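Local coordinates for putative uncharacterized protein (PDB 3F4S), which is a DsbA-like oxidoreductase with a thioredoxin fold that probably introduces disulfide bonds into other proteins by thiol-disulfide exchange, at residues Leu24-Leu28 with Leu76-Arg80; Lys38-Leu42 with Leu209-Ile214; Tyr46-Thr50 with His81-Arg87; Met93-Cys97 with Cys146-Ile152; Pro173-Lys178 with Val191-Gly195. The protein carries 1 engineered substitution. All coordinates share one frame. Residue numbers count along the deposited sequence, not the author numbering.

Contact 1: Leu24-Leu28 with Leu76-Arg80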
# COMPACT_ATOMS: atom_id res chain seq x y z
N LEU A 24 6.51 3.70 -13.68
CA LEU A 24 5.49 3.41 -12.68
C LEU A 24 6.13 2.89 -11.39
O LEU A 24 5.57 3.04 -10.31
CB LEU A 24 4.49 2.40 -13.24
CG LEU A 24 3.18 2.23 -12.46
CD1 LEU A 24 2.61 3.58 -12.08
CD2 LEU A 24 2.19 1.43 -13.29
N LEU A 25 7.31 2.29 -11.52
CA LEU A 25 8.00 1.72 -10.37
C LEU A 25 8.98 2.69 -9.72
O LEU A 25 10.08 2.32 -9.32
CB LEU A 25 8.70 0.41 -10.76
CG LEU A 25 7.75 -0.74 -11.11
CD1 LEU A 25 8.54 -2.03 -11.29
CD2 LEU A 25 6.67 -0.90 -10.04
N LEU A 26 8.57 3.95 -9.62
CA LEU A 26 9.31 4.95 -8.88
C LEU A 26 8.31 5.79 -8.10
O LEU A 26 7.11 5.75 -8.38
CB LEU A 26 10.14 5.83 -9.82
CG LEU A 26 9.45 6.46 -11.03
CD1 LEU A 26 8.57 7.62 -10.60
CD2 LEU A 26 10.48 6.93 -12.05
N PRO A 27 8.79 6.55 -7.11
CA PRO A 27 7.88 7.41 -6.35
C PRO A 27 7.24 8.46 -7.25
O PRO A 27 7.94 9.25 -7.89
CB PRO A 27 8.80 8.06 -5.31
CG PRO A 27 9.95 7.11 -5.19
CD PRO A 27 10.16 6.59 -6.57
N LEU A 28 5.91 8.46 -7.30
CA LEU A 28 5.17 9.39 -8.14
C LEU A 28 4.72 10.60 -7.32
O LEU A 28 4.65 10.53 -6.09
CB LEU A 28 3.96 8.69 -8.77
CG LEU A 28 4.29 7.47 -9.64
CD1 LEU A 28 3.04 6.69 -9.96
CD2 LEU A 28 5.00 7.88 -10.92
N LEU A 76 12.06 3.00 1.78
CA LEU A 76 10.88 3.82 1.53
C LEU A 76 9.72 2.92 1.12
O LEU A 76 9.87 2.08 0.24
CB LEU A 76 11.17 4.83 0.42
CG LEU A 76 10.00 5.66 -0.11
CD1 LEU A 76 9.39 6.50 1.00
CD2 LEU A 76 10.43 6.55 -1.28
N TYR A 77 8.57 3.10 1.76
CA TYR A 77 7.40 2.25 1.49
C TYR A 77 6.28 3.04 0.83
O TYR A 77 5.84 4.07 1.35
CB TYR A 77 6.91 1.63 2.80
CG TYR A 77 5.61 0.87 2.73
CD1 TYR A 77 5.54 -0.38 2.12
CD2 TYR A 77 4.45 1.39 3.30
CE1 TYR A 77 4.34 -1.08 2.07
CE2 TYR A 77 3.25 0.70 3.25
CZ TYR A 77 3.20 -0.54 2.64
OH TYR A 77 2.01 -1.24 2.60
N ILE A 78 5.82 2.55 -0.31
CA ILE A 78 4.73 3.17 -1.05
C ILE A 78 3.60 2.17 -1.27
O ILE A 78 3.75 1.22 -2.03
CB ILE A 78 5.20 3.69 -2.42
CG1 ILE A 78 6.33 4.71 -2.24
CG2 ILE A 78 4.03 4.29 -3.19
CD1 ILE A 78 6.84 5.32 -3.54
N PHE A 79 2.48 2.41 -0.59
CA PHE A 79 1.30 1.56 -0.72
C PHE A 79 0.40 2.16 -1.79
O PHE A 79 0.10 3.36 -1.75
CB PHE A 79 0.54 1.50 0.61
CG PHE A 79 -0.67 0.61 0.57
CD1 PHE A 79 -0.52 -0.77 0.50
CD2 PHE A 79 -1.95 1.13 0.62
CE1 PHE A 79 -1.62 -1.60 0.46
CE2 PHE A 79 -3.06 0.31 0.58
CZ PHE A 79 -2.89 -1.07 0.51
N ARG A 80 -0.03 1.32 -2.73
CA ARG A 80 -0.96 1.74 -3.77
C ARG A 80 -2.21 0.87 -3.72
O ARG A 80 -2.13 -0.35 -3.58
CB ARG A 80 -0.30 1.69 -5.15
CG ARG A 80 0.79 2.75 -5.34
CD ARG A 80 1.50 2.64 -6.68
NE ARG A 80 2.61 3.58 -6.76
CZ ARG A 80 3.59 3.50 -7.65
NH1 ARG A 80 3.59 2.52 -8.54
NH2 ARG A 80 4.56 4.41 -7.66
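Arg80 contributes the largest share of this contact, sending its guanidinium from strand 75-81 into the backbone just after helix 21-24. Leu25 is the first residue to leave helical angles, so the carbonyl of Leu24 has no amide of a next turn to accept from. Arg80 meets that need: NH1 donates to Leu24 O at 2.7 Å, while NH2 adds two weak bonds, to Leu24 O at 3.1 Å and to Leu26 O at 3.0 Å. Both oxygens lie near the guanidinium plane, where the N-H groups point, and Leu28 CD1 covers one face, 3.6 Å from NH2. The trans chi2 and chi3 stretch the side chain enough to bridge the gap. Its charge is balanced by a salt bridge to Asp31, which also accepts from the backbone N of Leu28, and NH1 has Tyr46 OH as a further partner. In this thioredoxin fold the N-terminal segment is thereby tied to an inner strand of the sheet, on the face bearing Leu76, Ile78 and Arg80; Tyr77 and Phe79 alternate onto the other. Beside the polar group the contact is apolar. Pro27, which has no amide hydrogen to satisfy, lays its ring over the strand, with CB 3.8 Å from Ile78 CD1 and CG 4.0 Å from Leu76 CD2. Leu42 of the adjacent strand backs Ile78.

Contact 2: Lys38-Leu42 with Leu209-Ile214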
# COMPACT_ATOMS: atom_id res chain seq x y z
N LYS A 38 14.48 9.40 0.69
CA LYS A 38 15.81 9.13 0.14
C LYS A 38 16.42 7.83 0.68
O LYS A 38 17.63 7.64 0.60
CB LYS A 38 16.75 10.31 0.42
CG LYS A 38 16.28 11.61 -0.21
N ALA A 39 15.57 6.95 1.21
CA ALA A 39 16.05 5.66 1.69
C ALA A 39 16.71 4.89 0.54
O ALA A 39 16.35 5.09 -0.62
CB ALA A 39 14.89 4.85 2.29
N PRO A 40 17.69 4.04 0.87
CA PRO A 40 18.39 3.24 -0.14
C PRO A 40 17.47 2.28 -0.90
O PRO A 40 17.69 2.08 -2.10
CB PRO A 40 19.41 2.44 0.68
CG PRO A 40 19.58 3.21 1.92
CD PRO A 40 18.29 3.90 2.20
N ILE A 41 16.47 1.71 -0.23
CA ILE A 41 15.62 0.69 -0.84
C ILE A 41 14.20 1.21 -0.99
O ILE A 41 13.74 2.02 -0.18
CB ILE A 41 15.62 -0.61 -0.01
CG1 ILE A 41 17.05 -1.14 0.15
CG2 ILE A 41 14.70 -1.68 -0.64
CD1 ILE A 41 17.79 -1.32 -1.17
N LEU A 42 13.51 0.74 -2.03
CA LEU A 42 12.12 1.12 -2.29
C LEU A 42 11.23 -0.12 -2.33
O LEU A 42 11.55 -1.09 -3.00
CB LEU A 42 12.01 1.85 -3.63
CG LEU A 42 10.59 2.06 -4.16
CD1 LEU A 42 9.77 2.88 -3.18
CD2 LEU A 42 10.62 2.72 -5.54
N LEU A 209 19.54 -6.70 -1.03
CA LEU A 209 19.43 -5.51 -1.86
C LEU A 209 20.08 -4.32 -1.15
O LEU A 209 20.79 -3.52 -1.78
CB LEU A 209 17.96 -5.21 -2.14
CG LEU A 209 17.57 -4.63 -3.50
CD1 LEU A 209 18.13 -5.46 -4.65
CD2 LEU A 209 16.05 -4.55 -3.60
N TYR A 210 19.85 -4.21 0.15
CA TYR A 210 20.42 -3.13 0.95
C TYR A 210 21.95 -3.16 0.90
O TYR A 210 22.60 -2.11 0.78
CB TYR A 210 19.93 -3.23 2.39
CG TYR A 210 20.57 -2.23 3.34
CD1 TYR A 210 20.08 -0.94 3.45
CD2 TYR A 210 21.65 -2.60 4.12
CE1 TYR A 210 20.66 -0.03 4.31
CE2 TYR A 210 22.24 -1.70 4.99
CZ TYR A 210 21.74 -0.42 5.08
OH TYR A 210 22.32 0.48 5.95
N GLY A 211 22.52 -4.35 1.01
CA GLY A 211 23.96 -4.52 0.91
C GLY A 211 24.50 -4.00 -0.40
O GLY A 211 25.49 -3.26 -0.43
N LYS A 212 23.86 -4.38 -1.50
CA LYS A 212 24.25 -3.90 -2.82
C LYS A 212 24.07 -2.39 -2.90
O LYS A 212 24.88 -1.70 -3.51
CB LYS A 212 23.43 -4.60 -3.91
CG LYS A 212 23.69 -6.10 -4.01
CD LYS A 212 22.80 -6.74 -5.07
CE LYS A 212 22.94 -8.25 -5.05
N ALA A 213 23.00 -1.89 -2.29
CA ALA A 213 22.72 -0.46 -2.28
C ALA A 213 23.84 0.35 -1.63
O ALA A 213 24.35 1.30 -2.21
CB ALA A 213 21.39 -0.18 -1.59
N ILE A 214 24.21 -0.04 -0.41
CA ILE A 214 25.25 0.67 0.33
C ILE A 214 26.59 0.67 -0.40
O ILE A 214 27.30 1.67 -0.41
CB ILE A 214 25.41 0.11 1.76
CG1 ILE A 214 24.13 0.31 2.56
CG2 ILE A 214 26.59 0.77 2.46
CD1 ILE A 214 23.55 1.70 2.43
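Ile41 pushes its CD1 atom against the first turn of the 209-214 helical segment, meeting Ala213 CB at 3.8 Å, Leu209 CB at 4.0 Å, and the backbone at Leu209 O and Tyr210 N, each 3.8 Å away. The alanine matters here: its single methyl lets the helix approach until the CA atoms of Pro40 and Ala213 are 6.1 Å apart, and Ile41 CD1 can then rest on the backbone itself. This turn is held by the helical bond from Ala213 N to Leu209 O at 2.8 Å, so the oxygen next to the methyl group is already satisfied. Such helix-on-sheet packing is a feature of the thioredoxin fold, in which helices cover both faces of a central sheet; helix 199-216 covers one face here, and Leu209 and Ala213 also reach Ile177 and Leu179 on strand 174-179. Pro40, just ahead of strand 41-47, presents a compact, rigid apolar surface: CB lies 4.0 Å from Ala213 CB, while CG lies 4.2 Å from Tyr210 CE1 and 4.3 Å from Ile214 CD1. Ile41 CG1 sits near the plane of the Tyr210 ring, at its edge, 4.2 Å from Tyr210 CB, and the ring also takes part in a cation-pi interaction with Lys74.

Contact 3: Tyr46-Thr50 with His81-Arg87; sequences YASLT and HFPLDYR
Water takes over part of the pairing where the parallel strands 41-47 and 75-81 end, at the Ala47-His81 bridge (CA-CA 5.8 Å). Phe82 N gives Ala47 O a weak bond (3.1 Å), and water 1 joins Ala47 O to His81 ND1, both at 2.8 Å; His81 NE2 is bonded to Ser95. Ser48 is extended (-92/135; CA 4.7 Å from Pro83 CA), then Leu49 (-67/-16) and Thr50 (-105/5) turn, Thr50 CA ending 7.4 Å from Arg87 CA. Ser48 OG (chi1 t) accepts from Thr50 N at 3.2 Å, an ST turn leading into Cys51 of the CxxC disulfide, at a helix start as in thioredoxin-fold oxidoreductases. Thr50 OG1 (chi1 p) donates to Asp85 OD2 at 2.7 Å. Asp85 (chi1 p) N-caps helix 86-94, OD1 accepting from Gly88 N; Arg87 NH2, 3.3 Å from Asp85 OD2, adds charge alone. Water 2 spans Ser48 OG and Leu84 N (each 2.8 Å), water 3 Thr50 O and Arg87 NH2. Phe82 (chi1 t) packs CD1 4.1 Å from Tyr46 CD1; Leu49 CD1 touches His81 CE1 (3.9 Å).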
# COMPACT_ATOMS: atom_id res chain seq x y z
N TYR A 46 1.01 -3.20 -3.98
CA TYR A 46 -0.39 -3.10 -4.40
C TYR A 46 -1.20 -4.13 -3.64
O TYR A 46 -0.87 -5.32 -3.63
CB TYR A 46 -0.53 -3.37 -5.90
CG TYR A 46 -0.04 -2.27 -6.81
CD1 TYR A 46 -0.91 -1.27 -7.25
CD2 TYR A 46 1.27 -2.24 -7.24
CE1 TYR A 46 -0.48 -0.26 -8.10
CE2 TYR A 46 1.72 -1.23 -8.09
CZ TYR A 46 0.85 -0.25 -8.51
OH TYR A 46 1.29 0.73 -9.36
N ALA A 47 -2.29 -3.70 -3.01
CA ALA A 47 -3.15 -4.64 -2.30
C ALA A 47 -4.57 -4.11 -2.18
O ALA A 47 -4.80 -2.91 -2.22
CB ALA A 47 -2.58 -4.93 -0.91
N SER A 48 -5.51 -5.04 -2.04
CA SER A 48 -6.90 -4.71 -1.74
C SER A 48 -7.07 -4.74 -0.23
O SER A 48 -6.60 -5.66 0.45
CB SER A 48 -7.82 -5.76 -2.36
OG SER A 48 -9.07 -5.79 -1.70
N LEU A 49 -7.76 -3.73 0.31
CA LEU A 49 -7.96 -3.65 1.75
C LEU A 49 -8.86 -4.76 2.31
O LEU A 49 -8.88 -4.99 3.52
CB LEU A 49 -8.52 -2.28 2.14
CG LEU A 49 -7.55 -1.10 1.95
CD1 LEU A 49 -8.26 0.25 2.11
CD2 LEU A 49 -6.38 -1.21 2.91
N THR A 50 -9.59 -5.44 1.43
CA THR A 50 -10.54 -6.48 1.83
C THR A 50 -10.01 -7.88 1.54
O THR A 50 -10.71 -8.88 1.71
CB THR A 50 -11.88 -6.31 1.10
OG1 THR A 50 -11.65 -6.34 -0.31
CG2 THR A 50 -12.55 -4.99 1.48
N HIS A 81 -3.37 1.51 -3.82
CA HIS A 81 -4.64 0.81 -3.70
C HIS A 81 -4.91 -0.08 -4.92
O HIS A 81 -4.53 0.26 -6.06
CB HIS A 81 -5.79 1.80 -3.53
CG HIS A 81 -5.81 2.48 -2.19
ND1 HIS A 81 -5.99 1.79 -1.01
CD2 HIS A 81 -5.68 3.78 -1.85
CE1 HIS A 81 -5.97 2.64 0.00
NE2 HIS A 81 -5.79 3.85 -0.48
N PHE A 82 -5.56 -1.21 -4.68
CA PHE A 82 -5.99 -2.09 -5.76
C PHE A 82 -7.33 -2.67 -5.34
O PHE A 82 -7.42 -3.85 -4.99
CB PHE A 82 -4.98 -3.21 -5.97
CG PHE A 82 -5.06 -3.86 -7.33
CD1 PHE A 82 -4.27 -3.40 -8.37
CD2 PHE A 82 -5.92 -4.92 -7.56
CE1 PHE A 82 -4.33 -4.00 -9.63
CE2 PHE A 82 -5.99 -5.52 -8.81
CZ PHE A 82 -5.19 -5.06 -9.85
N PRO A 83 -8.39 -1.85 -5.35
CA PRO A 83 -9.65 -2.37 -4.80
C PRO A 83 -10.36 -3.30 -5.77
O PRO A 83 -10.22 -3.17 -6.98
CB PRO A 83 -10.47 -1.10 -4.54
CG PRO A 83 -9.45 0.01 -4.47
CD PRO A 83 -8.42 -0.38 -5.49
N LEU A 84 -11.09 -4.26 -5.19
CA LEU A 84 -11.72 -5.32 -5.98
C LEU A 84 -13.22 -5.42 -5.73
O LEU A 84 -13.90 -6.26 -6.34
CB LEU A 84 -11.06 -6.66 -5.67
CG LEU A 84 -9.60 -6.75 -6.10
CD1 LEU A 84 -9.00 -8.05 -5.61
CD2 LEU A 84 -9.46 -6.63 -7.61
N ASP A 85 -13.74 -4.57 -4.85
CA ASP A 85 -15.15 -4.64 -4.50
C ASP A 85 -15.62 -3.30 -3.95
O ASP A 85 -14.84 -2.35 -3.83
CB ASP A 85 -15.38 -5.76 -3.48
CG ASP A 85 -14.45 -5.64 -2.29
OD1 ASP A 85 -14.34 -4.54 -1.75
OD2 ASP A 85 -13.82 -6.63 -1.90
N TYR A 86 -16.91 -3.23 -3.62
CA TYR A 86 -17.51 -1.97 -3.18
C TYR A 86 -16.87 -1.46 -1.89
O TYR A 86 -16.45 -0.29 -1.81
CB TYR A 86 -19.02 -2.13 -3.04
CG TYR A 86 -19.73 -0.89 -2.57
CD1 TYR A 86 -20.18 0.08 -3.47
CD2 TYR A 86 -19.97 -0.69 -1.22
CE1 TYR A 86 -20.86 1.22 -3.03
CE2 TYR A 86 -20.63 0.45 -0.76
CZ TYR A 86 -21.07 1.40 -1.66
OH TYR A 86 -21.73 2.51 -1.19
N ARG A 87 -16.81 -2.32 -0.87
CA ARG A 87 -16.24 -1.98 0.43
C ARG A 87 -14.82 -1.46 0.29
O ARG A 87 -14.44 -0.45 0.89
CB ARG A 87 -16.20 -3.20 1.35
CG ARG A 87 -17.42 -4.08 1.31
CD ARG A 87 -17.34 -5.24 2.29
NE ARG A 87 -16.22 -6.16 2.06
CZ ARG A 87 -16.08 -6.95 1.01
NH1 ARG A 87 -16.98 -6.93 0.03
NH2 ARG A 87 -15.04 -7.76 0.92
O HOH W 1 -6.63 -0.87 -1.67
O HOH W 2 -11.32 -4.25 -2.44
O HOH W 3 -13.18 -8.83 3.05

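Contact 4: Met93-Cys97 with Cys146-Ile152; sequences MLSHC and CINDKKI
Met93 (phi/psi -61/-45, helical) begins with its CA-to-CB bond toward 146-152. Its chi1 m, chi2 t, chi3 p rotamer carries CE under the turn between two helices, 3.2 Å from Ile147 O and 3.4 Å from Asp149 O; a flexible, unbranched thioether suits this curved space. Water 4 donates to Met93 O (2.8 Å) and Cys146 O (2.6 Å). Leu94 (t, p) is closest in register, its CA 5.3 Å from that of Cys146, and places CD1 3.9 Å from Cys146 CB. Ser95 points away, its OG bonding His81 NE2. From Ser95 to Cys97 the angles stay helical, with His96 N bonded to Met93 O (3.1 Å) and Cys97 N to Leu94 O (2.8 Å). His96 (chi1 m) offers a ring face to Ile152 CG2, a CH-pi contact 3.6 Å from the centroid. Cys97, chi1 -105°, then joins Cys146 (chi1 m) by a disulfide, SG to SG 2.0 Å and chi3 100°. In the second segment the chain leaves helix 140-147 through Asn148 (-115/10) and Asp149 (-77/101); Asp149 N-caps helix 150-167, OD1 accepting from Ile152 N (3.2 Å) and weakly from Lys151 N (3.0 Å). The crosslink pins the end region of helix 86-94 to the junction of helices 140-147 and 150-167, probably part of the helical insertion that DsbA-like proteins carry within the thioredoxin fold, with Leu129 of helix 127-135 against Leu94 and Ile147.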
# COMPACT_ATOMS: atom_id res chain seq x y z
N MET A 93 -11.15 5.17 -1.02
CA MET A 93 -11.56 6.57 -1.12
C MET A 93 -11.45 7.26 0.24
O MET A 93 -10.94 8.38 0.34
CB MET A 93 -12.99 6.67 -1.66
CG MET A 93 -13.11 6.23 -3.14
SD MET A 93 -14.81 6.03 -3.68
CE MET A 93 -15.45 7.70 -3.47
N LEU A 94 -11.92 6.60 1.29
CA LEU A 94 -11.89 7.18 2.62
C LEU A 94 -10.46 7.46 3.10
O LEU A 94 -10.24 8.42 3.84
CB LEU A 94 -12.63 6.30 3.62
CG LEU A 94 -12.83 6.85 5.04
CD1 LEU A 94 -13.44 8.25 5.00
CD2 LEU A 94 -13.67 5.89 5.87
N SER A 95 -9.51 6.65 2.66
CA SER A 95 -8.12 6.84 3.08
C SER A 95 -7.60 8.23 2.71
O SER A 95 -6.67 8.74 3.33
CB SER A 95 -7.20 5.76 2.49
OG SER A 95 -6.94 6.00 1.12
N HIS A 96 -8.22 8.85 1.71
CA HIS A 96 -7.80 10.18 1.29
C HIS A 96 -8.23 11.28 2.24
O HIS A 96 -7.83 12.44 2.08
CB HIS A 96 -8.29 10.45 -0.13
CG HIS A 96 -7.53 9.69 -1.17
ND1 HIS A 96 -6.67 10.30 -2.07
CD2 HIS A 96 -7.46 8.36 -1.44
CE1 HIS A 96 -6.13 9.39 -2.85
NE2 HIS A 96 -6.59 8.20 -2.49
N CYS A 97 -9.05 10.93 3.23
CA CYS A 97 -9.38 11.85 4.32
C CYS A 97 -8.22 11.96 5.34
O CYS A 97 -8.30 12.73 6.28
CB CYS A 97 -10.65 11.40 5.05
SG CYS A 97 -12.16 12.34 4.71
N CYS A 146 -15.52 12.43 1.69
CA CYS A 146 -14.49 11.52 1.21
C CYS A 146 -15.07 10.27 0.54
O CYS A 146 -14.58 9.84 -0.50
CB CYS A 146 -13.52 11.14 2.32
SG CYS A 146 -12.32 12.44 2.69
N ILE A 147 -16.09 9.67 1.14
CA ILE A 147 -16.64 8.42 0.64
C ILE A 147 -17.45 8.61 -0.65
O ILE A 147 -17.79 7.64 -1.34
CB ILE A 147 -17.50 7.74 1.73
CG1 ILE A 147 -17.28 6.23 1.70
CG2 ILE A 147 -18.96 8.13 1.60
CD1 ILE A 147 -17.18 5.61 3.05
N ASN A 148 -17.75 9.86 -0.98
CA ASN A 148 -18.50 10.16 -2.19
C ASN A 148 -17.71 10.95 -3.23
O ASN A 148 -18.28 11.42 -4.22
CB ASN A 148 -19.80 10.88 -1.84
CG ASN A 148 -20.77 9.98 -1.11
OD1 ASN A 148 -21.22 8.97 -1.64
ND2 ASN A 148 -21.09 10.34 0.13
N ASP A 149 -16.41 11.10 -3.02
CA ASP A 149 -15.59 11.96 -3.86
C ASP A 149 -15.28 11.28 -5.20
O ASP A 149 -14.41 10.40 -5.29
CB ASP A 149 -14.31 12.36 -3.14
CG ASP A 149 -13.55 13.47 -3.85
OD1 ASP A 149 -13.60 13.53 -5.10
OD2 ASP A 149 -12.91 14.29 -3.16
N LYS A 150 -16.01 11.68 -6.24
CA LYS A 150 -15.87 11.07 -7.56
C LYS A 150 -14.46 11.25 -8.12
O LYS A 150 -13.95 10.37 -8.81
CB LYS A 150 -16.91 11.66 -8.53
N LYS A 151 -13.84 12.39 -7.84
CA LYS A 151 -12.49 12.65 -8.34
C LYS A 151 -11.47 11.66 -7.75
O LYS A 151 -10.57 11.19 -8.44
CB LYS A 151 -12.06 14.09 -8.05
CG LYS A 151 -12.80 15.14 -8.88
N ILE A 152 -11.61 11.37 -6.47
CA ILE A 152 -10.74 10.39 -5.83
C ILE A 152 -11.04 8.98 -6.33
O ILE A 152 -10.12 8.19 -6.59
CB ILE A 152 -10.84 10.47 -4.29
CG1 ILE A 152 -10.31 11.82 -3.81
CG2 ILE A 152 -10.08 9.34 -3.64
CD1 ILE A 152 -8.89 12.10 -4.30
O HOH W 4 -12.12 10.48 -1.01

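Contact 5: Pro173-Lys178 with Val191-Gly195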
# COMPACT_ATOMS: atom_id res chain seq x y z
N PRO A 173 -1.73 -9.81 -2.77
CA PRO A 173 -0.90 -8.62 -2.96
C PRO A 173 0.28 -8.82 -3.92
O PRO A 173 0.69 -9.95 -4.20
CB PRO A 173 -0.37 -8.36 -1.55
CG PRO A 173 -0.24 -9.75 -0.97
CD PRO A 173 -1.34 -10.57 -1.57
N ILE A 174 0.82 -7.71 -4.40
CA ILE A 174 2.04 -7.73 -5.19
C ILE A 174 3.00 -6.70 -4.60
O ILE A 174 2.58 -5.60 -4.21
CB ILE A 174 1.76 -7.38 -6.66
CG1 ILE A 174 0.96 -8.50 -7.34
CG2 ILE A 174 3.06 -7.13 -7.41
CD1 ILE A 174 1.78 -9.73 -7.64
N PHE A 175 4.28 -7.06 -4.56
CA PHE A 175 5.32 -6.17 -4.04
C PHE A 175 6.42 -5.99 -5.06
O PHE A 175 6.86 -6.95 -5.69
CB PHE A 175 5.95 -6.76 -2.77
CG PHE A 175 4.96 -7.08 -1.70
CD1 PHE A 175 4.68 -6.17 -0.70
CD2 PHE A 175 4.31 -8.31 -1.69
CE1 PHE A 175 3.76 -6.46 0.29
CE2 PHE A 175 3.38 -8.61 -0.69
CZ PHE A 175 3.11 -7.68 0.29
N PHE A 176 6.87 -4.76 -5.22
CA PHE A 176 8.05 -4.49 -6.03
C PHE A 176 9.10 -3.93 -5.09
O PHE A 176 8.86 -2.93 -4.41
CB PHE A 176 7.73 -3.51 -7.15
CG PHE A 176 6.71 -4.02 -8.13
CD1 PHE A 176 7.09 -4.82 -9.20
CD2 PHE A 176 5.36 -3.72 -7.97
CE1 PHE A 176 6.16 -5.30 -10.10
CE2 PHE A 176 4.42 -4.20 -8.86
CZ PHE A 176 4.82 -4.99 -9.93
N ILE A 177 10.24 -4.60 -5.04
CA ILE A 177 11.33 -4.20 -4.16
C ILE A 177 12.60 -3.99 -4.97
O ILE A 177 13.09 -4.90 -5.64
CB ILE A 177 11.58 -5.25 -3.06
CG1 ILE A 177 10.27 -5.60 -2.35
CG2 ILE A 177 12.63 -4.74 -2.07
CD1 ILE A 177 10.37 -6.79 -1.42
N LYS A 178 13.14 -2.77 -4.91
CA LYS A 178 14.24 -2.39 -5.79
C LYS A 178 15.04 -1.26 -5.16
O LYS A 178 14.64 -0.69 -4.14
CB LYS A 178 13.69 -1.94 -7.15
CG LYS A 178 12.82 -0.70 -7.08
CD LYS A 178 12.12 -0.40 -8.40
CE LYS A 178 13.11 -0.17 -9.53
NZ LYS A 178 14.07 0.94 -9.24
N VAL A 191 11.87 -7.77 -10.11
CA VAL A 191 11.82 -7.23 -8.76
C VAL A 191 10.45 -7.43 -8.13
O VAL A 191 10.10 -6.77 -7.15
CB VAL A 191 12.20 -5.74 -8.73
CG1 VAL A 191 13.66 -5.57 -9.14
CG2 VAL A 191 11.28 -4.93 -9.62
N LYS A 192 9.69 -8.37 -8.69
CA LYS A 192 8.31 -8.60 -8.30
C LYS A 192 8.18 -9.78 -7.33
O LYS A 192 8.85 -10.80 -7.48
CB LYS A 192 7.47 -8.86 -9.55
CG LYS A 192 6.03 -9.27 -9.28
CD LYS A 192 5.28 -9.56 -10.58
CE LYS A 192 5.14 -8.29 -11.42
NZ LYS A 192 4.11 -8.45 -12.49
N HIS A 193 7.30 -9.62 -6.35
CA HIS A 193 7.02 -10.68 -5.39
C HIS A 193 5.52 -10.75 -5.17
O HIS A 193 4.88 -9.74 -4.91
CB HIS A 193 7.74 -10.41 -4.07
CG HIS A 193 9.19 -10.08 -4.25
ND1 HIS A 193 10.18 -11.03 -4.14
CD2 HIS A 193 9.80 -8.92 -4.57
CE1 HIS A 193 11.35 -10.46 -4.37
NE2 HIS A 193 11.15 -9.19 -4.63
N GLY A 194 4.95 -11.95 -5.27
CA GLY A 194 3.51 -12.07 -5.17
C GLY A 194 3.02 -12.95 -4.04
O GLY A 194 3.65 -13.96 -3.70
N GLY A 195 1.89 -12.57 -3.46
CA GLY A 195 1.25 -13.38 -2.44
C GLY A 195 1.78 -13.17 -1.04
O GLY A 195 2.58 -12.27 -0.77
O HOH W 5 13.23 -7.54 -5.61
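His193 gives up the most surface here. It faces Phe175 as an antiparallel hydrogen-bonded pair, the two N-to-O bonds each 2.8 Å, Phe175 N to His193 O and His193 N to Phe175 O. Its imidazole lies beside Ile177, CD2 3.8 Å from Ile177 CD1; NE2 reaches Ile177 O through water 5, and ND1 bonds Tyr201 of the covering helix. Val191, nearly as buried, receives Ile177 N on its carbonyl O at 3.0 Å and touches Lys178 CB with CG1 at 4.1 Å, a compact beta-branched residue entering the strand. The two strands form the C-terminal beta hairpin of the thioredoxin fold, with 192-194 at the sheet edge and Pro173, after its cis peptide bond, beside the CxxC cysteines, as in relatives. On the face opposite His193, Phe176 CE1 touches Lys192 CE at 3.4 Å, while Lys192 NZ bonds Leu167 O. Gly195 N closes the ladder on Pro173 O at 3.0 Å; at its phi/psi of 85/-172 a CB would be jammed against the preceding carbonyl O.

How the contacts relate
Contacts 1, 2, 3 and 5 all reach one sheet, and contacts 2 and 3 sit at the two ends of the same strand, 41-47, their centres about 29 Å apart. Contact 3 is the most buried, yet it is rich in water and polar bonds; contact 2, about 19 Å from the chain's centre, is purely apolar. Contact 5 relies on regular backbone pairing, contact 1 on one buried arginine, and contact 4, within the helices, on a covalent bond. Tyr46 links three of them: its hydroxyl meets Arg80 of contact 1 and its amide the carbonyl of Ile174 in contact 5. The His81 to Ser95 bond connects contact 3 to contact 4.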